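Local coordinates for hypothetical protein, conserved (Leishmania major, PDB 2B4W) that is of unknown function but belongs to a conserved family related to the beta-fructosidase-like proteins, with a fold that resembles a five-bladed beta-propeller, at residues S222-Y227 with C263-G268; I86-N91 with I304-F309; V60-E65 with T72-L77. All blocks are in the same frame, centred on the assembly; numbering follows the deposited sequence.

Contact 1 (S222-Y227 with C263-G268); sequences SVYVNY and CVFASG
Two neighbouring sheets of what looks like a beta-propeller meet where Y224 and N226 of strand 223-231 face C263 and, on strand 264-271, V264 and A266. The short strands run the same way at 29° to each other and share a single bridge, Y224 with C263. Its one direct hydrogen bond runs from V264 N to Y224 O, 2.8 Å, with the donor well above the carbonyl plane. Beside it, C263 SG, anti to its own backbone N (chi1 176°), packs against Y224 CB at 3.5 Å. The same sulfur stands 4.2 Å from the centroid of the Y224 ring, an oblique sulfur-aromatic contact, and Y224 CD2 approaches the edge of the F265 ring. The H208 ring meets both rings, nearly parallel to that of Y224, and the Y224 hydroxyl is bonded to W189.

Farther along, where the strands diverge, N226 and V264 cross at about a right angle, with N226 ND2 3.4 Å from V264 CG2. The amide is held at both ends, ND2 by S281 OG and OD1 by Y250 OH. A water bridges the widening gap: it accepts from N226 ND2 at 2.9 Å and, more weakly, from A266 N, and it also lies close to V225 O and V264 O. Backbone pairing thus gives way within two residues to side-chain and water-mediated contact, a single inter-sheet bridge opening into a water-bridged splay, consistent with neighbouring blades of a five-bladed beta-propeller as in the beta-fructosidase relatives.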
# COMPACT_ATOMS: atom_id res chain seq x y z
N SER A 222 11.39 8.59 13.40
CA SER A 222 11.29 7.38 12.59
C SER A 222 10.92 7.83 11.17
O SER A 222 9.80 8.28 10.95
CB SER A 222 10.31 6.37 13.15
OG SER A 222 11.00 5.32 13.81
N VAL A 223 11.91 7.71 10.29
CA VAL A 223 11.84 8.17 8.92
C VAL A 223 11.19 7.11 8.02
O VAL A 223 11.74 6.01 7.98
CB VAL A 223 13.22 8.47 8.31
CG1 VAL A 223 13.06 8.75 6.82
CG2 VAL A 223 13.92 9.63 8.99
N TYR A 224 10.08 7.47 7.38
CA TYR A 224 9.41 6.61 6.40
C TYR A 224 9.33 7.38 5.08
O TYR A 224 8.74 8.46 4.99
CB TYR A 224 8.02 6.17 6.86
CG TYR A 224 7.92 5.07 7.88
CD1 TYR A 224 8.57 5.14 9.11
CD2 TYR A 224 7.16 3.93 7.63
CE1 TYR A 224 8.47 4.12 10.04
CE2 TYR A 224 7.06 2.90 8.55
CZ TYR A 224 7.72 3.00 9.77
OH TYR A 224 7.62 1.99 10.70
N VAL A 225 9.94 6.82 4.03
CA VAL A 225 9.80 7.44 2.72
C VAL A 225 9.10 6.51 1.74
O VAL A 225 9.00 5.30 1.90
CB VAL A 225 11.13 7.88 2.09
CG1 VAL A 225 12.04 8.49 3.14
CG2 VAL A 225 11.79 6.70 1.40
N ASN A 226 8.57 7.11 0.68
CA ASN A 226 7.88 6.30 -0.32
C ASN A 226 8.97 5.70 -1.21
O ASN A 226 9.86 6.44 -1.63
CB ASN A 226 6.93 7.12 -1.16
CG ASN A 226 5.80 7.82 -0.46
OD1 ASN A 226 5.53 8.99 -0.75
ND2 ASN A 226 5.09 7.18 0.45
N TYR A 227 8.88 4.41 -1.47
CA TYR A 227 9.94 3.66 -2.13
C TYR A 227 9.46 2.80 -3.29
O TYR A 227 8.39 2.21 -3.26
CB TYR A 227 10.60 2.78 -1.06
CG TYR A 227 12.01 2.33 -1.31
CD1 TYR A 227 13.08 3.20 -1.21
CD2 TYR A 227 12.27 1.01 -1.65
CE1 TYR A 227 14.36 2.75 -1.45
CE2 TYR A 227 13.54 0.55 -1.89
CZ TYR A 227 14.59 1.45 -1.79
OH TYR A 227 15.86 1.00 -2.02
N CYS A 263 7.63 10.89 8.21
CA CYS A 263 7.00 9.64 7.85
C CYS A 263 5.94 9.70 6.76
O CYS A 263 4.96 10.43 6.93
CB CYS A 263 6.32 9.04 9.10
SG CYS A 263 5.38 7.51 8.80
N VAL A 264 6.06 8.95 5.66
CA VAL A 264 4.97 8.71 4.73
C VAL A 264 4.90 7.22 4.40
O VAL A 264 5.91 6.57 4.22
CB VAL A 264 5.05 9.45 3.39
CG1 VAL A 264 4.68 10.92 3.54
CG2 VAL A 264 6.43 9.25 2.80
N PHE A 265 3.68 6.69 4.34
CA PHE A 265 3.53 5.23 4.20
C PHE A 265 2.67 4.95 2.98
O PHE A 265 1.47 5.24 3.05
CB PHE A 265 2.90 4.77 5.50
CG PHE A 265 2.56 3.30 5.62
CD1 PHE A 265 1.35 2.83 5.13
CD2 PHE A 265 3.44 2.42 6.23
CE1 PHE A 265 1.04 1.49 5.24
CE2 PHE A 265 3.12 1.07 6.34
CZ PHE A 265 1.92 0.60 5.85
N ALA A 266 3.31 4.45 1.95
CA ALA A 266 2.78 4.29 0.61
C ALA A 266 1.45 3.55 0.56
O ALA A 266 1.23 2.54 1.23
CB ALA A 266 3.79 3.54 -0.28
N SER A 267 0.54 4.07 -0.25
CA SER A 267 -0.74 3.40 -0.49
C SER A 267 -0.71 2.66 -1.83
O SER A 267 -0.94 1.46 -1.91
CB SER A 267 -1.89 4.40 -0.45
OG SER A 267 -1.92 5.06 0.80
N GLY A 268 -0.40 3.40 -2.89
CA GLY A 268 -0.11 2.84 -4.21
C GLY A 268 -0.10 3.90 -5.29
O GLY A 268 -0.34 5.10 -5.05
O HOH W 1 6.26 5.20 2.16

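Contact 2 (I86-N91 with I304-F309); sequences IAKINN and IGDLHF
K88 puts CG anti to its backbone N (chi1 -178°) and then bends at chi3 (98°), which turns CE out of the line of the chain, close to D306. F309 places its ring carbon CG beside its own backbone N (chi1 -68°), and the two side chains slide past each other in opposite directions. The ring's CE1 lies 3.6 Å from K88 CB, with K88 CG almost as near; the approach is oblique to the ring. On the same ring, CZ meets A87 O at 3.7 Å, the oxygen lying near the ring plane at the edge, while CE2 is 4.3 Å from I86 CD1.

The polar end of the lysine makes only weak or long bonds across the contact. K88 CD passes 3.3 Å from D306 O, and NZ makes a weak hydrogen bond to that same carbonyl oxygen, also 3.3 Å. The salt bridge from K88 NZ to D306 OD1 is long, at 3.6 Å. OD1 already has a firmer commitment, for it accepts from H308 N at 2.8 Å in an Asx turn, the donor approaching from above the carboxylate plane. That bond restrains the rotation of the D306 carboxylate.

In the fold, 86-89 is the end of strand 84-89, an outermost strand of a four-stranded antiparallel sheet, one apparent propeller blade, whereas 304-309 runs between others: I304 bonds to L197 in one sheet, and L307 and F309 bond to S38 in another. The C-terminal chain therefore ties blades together while packing on a third. L307 contributes CD2, which rests near K88 N and the A87 backbone. The F309 side chain also touches M93, Y39 and P119, and I86 O accepts from Q194 NE2.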
# COMPACT_ATOMS: atom_id res chain seq x y z
N ILE A 86 -5.33 -3.71 -1.20
CA ILE A 86 -6.12 -4.46 -2.17
C ILE A 86 -5.25 -4.99 -3.31
O ILE A 86 -4.15 -4.53 -3.58
CB ILE A 86 -7.26 -3.65 -2.83
CG1 ILE A 86 -6.77 -2.37 -3.52
CG2 ILE A 86 -8.39 -3.36 -1.87
CD1 ILE A 86 -7.89 -1.69 -4.31
N ALA A 87 -5.84 -6.00 -3.96
CA ALA A 87 -5.26 -6.57 -5.16
C ALA A 87 -6.38 -7.19 -5.98
O ALA A 87 -7.43 -7.50 -5.42
CB ALA A 87 -4.17 -7.57 -4.86
N LYS A 88 -6.13 -7.33 -7.28
CA LYS A 88 -7.04 -8.06 -8.16
C LYS A 88 -6.38 -9.36 -8.59
O LYS A 88 -5.31 -9.38 -9.18
CB LYS A 88 -7.46 -7.22 -9.35
CG LYS A 88 -8.44 -7.82 -10.34
CD LYS A 88 -8.58 -6.93 -11.60
CE LYS A 88 -7.72 -7.45 -12.72
NZ LYS A 88 -7.66 -6.53 -13.90
N ILE A 89 -7.06 -10.46 -8.25
CA ILE A 89 -6.63 -11.78 -8.72
C ILE A 89 -7.84 -12.47 -9.32
O ILE A 89 -8.92 -12.56 -8.72
CB ILE A 89 -5.91 -12.58 -7.63
CG1 ILE A 89 -4.71 -11.82 -7.04
CG2 ILE A 89 -5.43 -13.93 -8.12
CD1 ILE A 89 -5.06 -10.90 -5.91
N ASN A 90 -7.67 -12.92 -10.56
CA ASN A 90 -8.75 -13.49 -11.36
C ASN A 90 -10.08 -12.77 -11.26
O ASN A 90 -11.14 -13.30 -10.89
CB ASN A 90 -8.97 -14.97 -10.98
CG ASN A 90 -7.74 -15.78 -11.36
OD1 ASN A 90 -7.19 -15.55 -12.43
ND2 ASN A 90 -7.33 -16.69 -10.49
N ASN A 91 -10.08 -11.49 -11.60
CA ASN A 91 -11.34 -10.75 -11.71
C ASN A 91 -12.08 -10.52 -10.42
O ASN A 91 -13.24 -10.16 -10.44
CB ASN A 91 -12.24 -11.49 -12.75
CG ASN A 91 -11.47 -11.44 -14.07
OD1 ASN A 91 -11.14 -12.47 -14.65
ND2 ASN A 91 -11.14 -10.25 -14.55
N ILE A 304 0.42 -3.71 -16.47
CA ILE A 304 -0.56 -4.63 -16.98
C ILE A 304 -1.73 -4.80 -16.02
O ILE A 304 -1.54 -5.14 -14.85
CB ILE A 304 0.06 -6.01 -17.21
CG1 ILE A 304 1.30 -5.96 -18.11
CG2 ILE A 304 -1.00 -6.97 -17.76
CD1 ILE A 304 0.96 -5.74 -19.57
N GLY A 305 -2.95 -4.59 -16.51
CA GLY A 305 -4.10 -4.79 -15.64
C GLY A 305 -4.44 -3.51 -14.90
O GLY A 305 -3.78 -2.48 -15.07
N ASP A 306 -5.46 -3.59 -14.08
CA ASP A 306 -6.01 -2.48 -13.33
C ASP A 306 -6.75 -2.93 -12.08
O ASP A 306 -6.95 -4.11 -11.80
CB ASP A 306 -6.92 -1.66 -14.25
CG ASP A 306 -8.18 -2.36 -14.70
OD1 ASP A 306 -8.84 -3.08 -13.93
OD2 ASP A 306 -8.57 -2.18 -15.88
N LEU A 307 -7.15 -1.93 -11.32
CA LEU A 307 -7.95 -2.13 -10.10
C LEU A 307 -9.37 -1.67 -10.33
O LEU A 307 -10.05 -1.04 -9.54
CB LEU A 307 -7.30 -1.41 -8.92
CG LEU A 307 -5.86 -1.90 -8.70
CD1 LEU A 307 -5.04 -0.96 -7.85
CD2 LEU A 307 -5.88 -3.29 -8.08
N HIS A 308 -9.86 -2.07 -11.51
CA HIS A 308 -11.26 -1.86 -11.83
C HIS A 308 -12.01 -3.17 -11.61
O HIS A 308 -11.68 -4.14 -12.30
CB HIS A 308 -11.43 -1.37 -13.27
CG HIS A 308 -10.81 -0.02 -13.54
ND1 HIS A 308 -10.97 0.63 -14.74
CD2 HIS A 308 -10.05 0.79 -12.78
CE1 HIS A 308 -10.33 1.78 -14.71
NE2 HIS A 308 -9.76 1.91 -13.52
N PHE A 309 -12.96 -3.18 -10.67
CA PHE A 309 -13.63 -4.40 -10.26
C PHE A 309 -15.04 -4.54 -10.83
O PHE A 309 -15.84 -3.62 -10.74
CB PHE A 309 -13.68 -4.52 -8.71
CG PHE A 309 -12.28 -4.72 -8.14
CD1 PHE A 309 -11.69 -5.97 -8.13
CD2 PHE A 309 -11.55 -3.65 -7.65
CE1 PHE A 309 -10.40 -6.15 -7.65
CE2 PHE A 309 -10.26 -3.82 -7.20
CZ PHE A 309 -9.68 -5.08 -7.18

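Contact 3 (V60-E65 with T72-L77); sequences VRLFEE and TAVPEL
R61 lays one face of its guanidinium over A73 CB within the beta hairpin of strands 59-67 and 70-73. Bends at chi2 and chi3 carry CD and NE of the arginine back toward the turn that follows the hairpin; NH2 donates to V74 O at 3.1 Å from above the carbonyl plane. P75 CA lies in plane at the guanidinium edge, and NE makes a weak bond to L77 O; V74 to L77 form a type II turn, whose two end carbonyls the arginine thus spans.

A73 CB is also met by the F63 ring, whose CE2 is 3.7 Å away. F63 and A73, a non-hydrogen-bonded pair, share the sheet face on which F22 meets the phenylalanine edge-to-face. E64 and T72 point to the other face and form the hydrogen-bonded pair, with T72 N to E64 O at 2.7 Å and E64 N to T72 O at 3.0 Å. E64 OE2 forms a salt bridge with K42 NZ. L62 lies side by side with both V74 and L77, all pointing the same way, and its CD2 reaches L77 CD1 at 3.7 Å. In the backbone beside them, V74 N donates almost straight to L62 O, 2.7 Å. Where the strands part, a water accepts from both R61 NE and L62 N, each 2.9 Å from its oxygen.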
# COMPACT_ATOMS: atom_id res chain seq x y z
N VAL A 60 -11.72 0.14 9.58
CA VAL A 60 -11.58 0.51 8.18
C VAL A 60 -12.93 0.88 7.60
O VAL A 60 -13.94 0.21 7.81
CB VAL A 60 -11.00 -0.62 7.31
CG1 VAL A 60 -11.31 -0.32 5.84
CG2 VAL A 60 -9.51 -0.80 7.56
N ARG A 61 -12.96 1.99 6.86
CA ARG A 61 -14.15 2.36 6.12
C ARG A 61 -13.91 2.32 4.61
O ARG A 61 -12.77 2.40 4.13
CB ARG A 61 -14.64 3.74 6.52
CG ARG A 61 -15.17 3.82 7.95
CD ARG A 61 -16.42 3.03 8.18
NE ARG A 61 -17.64 3.60 7.65
CZ ARG A 61 -18.29 4.73 7.84
NH1 ARG A 61 -17.90 5.69 8.66
NH2 ARG A 61 -19.41 4.90 7.15
N LEU A 62 -14.99 2.20 3.87
CA LEU A 62 -14.98 2.34 2.42
C LEU A 62 -15.46 3.76 2.10
O LEU A 62 -16.50 4.11 2.65
CB LEU A 62 -15.88 1.33 1.73
CG LEU A 62 -16.02 1.42 0.20
CD1 LEU A 62 -14.75 0.95 -0.51
CD2 LEU A 62 -17.23 0.61 -0.24
N PHE A 63 -14.70 4.47 1.26
CA PHE A 63 -15.04 5.77 0.74
C PHE A 63 -15.18 5.81 -0.79
O PHE A 63 -14.41 5.20 -1.55
CB PHE A 63 -13.99 6.82 1.10
CG PHE A 63 -13.69 6.96 2.58
CD1 PHE A 63 -12.86 6.06 3.21
CD2 PHE A 63 -14.23 8.01 3.30
CE1 PHE A 63 -12.60 6.20 4.57
CE2 PHE A 63 -13.96 8.18 4.64
CZ PHE A 63 -13.15 7.26 5.25
N GLU A 64 -16.19 6.54 -1.22
CA GLU A 64 -16.57 6.88 -2.57
C GLU A 64 -16.12 8.30 -2.90
O GLU A 64 -16.38 9.29 -2.21
CB GLU A 64 -18.08 6.74 -2.79
CG GLU A 64 -18.54 6.82 -4.23
CD GLU A 64 -20.05 6.89 -4.37
OE1 GLU A 64 -20.76 6.03 -3.81
OE2 GLU A 64 -20.54 7.82 -5.05
N GLU A 65 -15.40 8.39 -4.02
CA GLU A 65 -15.07 9.68 -4.58
C GLU A 65 -16.31 10.54 -4.79
O GLU A 65 -17.25 10.21 -5.52
CB GLU A 65 -14.36 9.52 -5.93
CG GLU A 65 -13.99 10.87 -6.52
CD GLU A 65 -13.18 10.76 -7.81
OE1 GLU A 65 -13.78 10.66 -8.89
OE2 GLU A 65 -11.93 10.77 -7.72
N THR A 72 -16.17 10.36 0.30
CA THR A 72 -17.18 10.28 1.35
C THR A 72 -17.42 8.85 1.81
O THR A 72 -17.55 7.90 1.04
CB THR A 72 -18.52 10.90 0.93
OG1 THR A 72 -18.37 12.29 0.70
CG2 THR A 72 -19.54 10.82 2.05
N ALA A 73 -17.48 8.69 3.13
CA ALA A 73 -17.58 7.34 3.66
C ALA A 73 -18.87 6.70 3.19
O ALA A 73 -19.90 7.39 3.13
CB ALA A 73 -17.50 7.41 5.19
N VAL A 74 -18.82 5.41 2.88
CA VAL A 74 -20.05 4.72 2.54
C VAL A 74 -20.69 4.17 3.82
O VAL A 74 -20.02 3.40 4.51
CB VAL A 74 -19.84 3.54 1.58
CG1 VAL A 74 -21.11 2.68 1.53
CG2 VAL A 74 -19.45 4.04 0.19
N PRO A 75 -21.92 4.57 4.09
CA PRO A 75 -22.64 4.13 5.28
C PRO A 75 -22.53 2.64 5.58
O PRO A 75 -22.54 1.82 4.67
CB PRO A 75 -24.10 4.48 4.92
CG PRO A 75 -23.94 5.74 4.14
CD PRO A 75 -22.75 5.48 3.26
N GLU A 76 -22.42 2.31 6.86
CA GLU A 76 -22.72 1.01 7.42
C GLU A 76 -21.90 -0.18 6.93
O GLU A 76 -22.38 -1.31 6.98
CB GLU A 76 -24.19 0.66 7.11
CG GLU A 76 -25.16 1.51 7.94
CD GLU A 76 -26.60 1.28 7.54
OE1 GLU A 76 -27.00 0.10 7.38
OE2 GLU A 76 -27.31 2.30 7.38
N LEU A 77 -20.70 0.06 6.47
CA LEU A 77 -19.67 -0.88 6.11
C LEU A 77 -18.42 -0.56 6.95
O LEU A 77 -18.02 0.60 6.99
CB LEU A 77 -19.25 -0.81 4.65
CG LEU A 77 -20.25 -1.16 3.56
CD1 LEU A 77 -19.60 -0.92 2.19
CD2 LEU A 77 -20.70 -2.60 3.69
O HOH W 2 -17.68 2.27 5.03

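The three contacts illustrate three scales of contact in a probable beta-propeller: contact 3 joins neighbours in sequence within one hairpin, contact 1 joins adjacent sheets, and contact 2 brings the C-terminal chain back to a strand more than 200 residues earlier. None touches another. The centres of contacts 1 and 2 are 23 Å apart, on opposite sides of the chain's centre, with nearest atoms about 7 Å apart. Contact 3 lies farther out, its centre 24 Å from that of contact 1 and 20 Å from that of contact 2. All three reach the same large mixed sheet, in which 264-268, 308-309 and 60-65 take part. No ligand or active site is established.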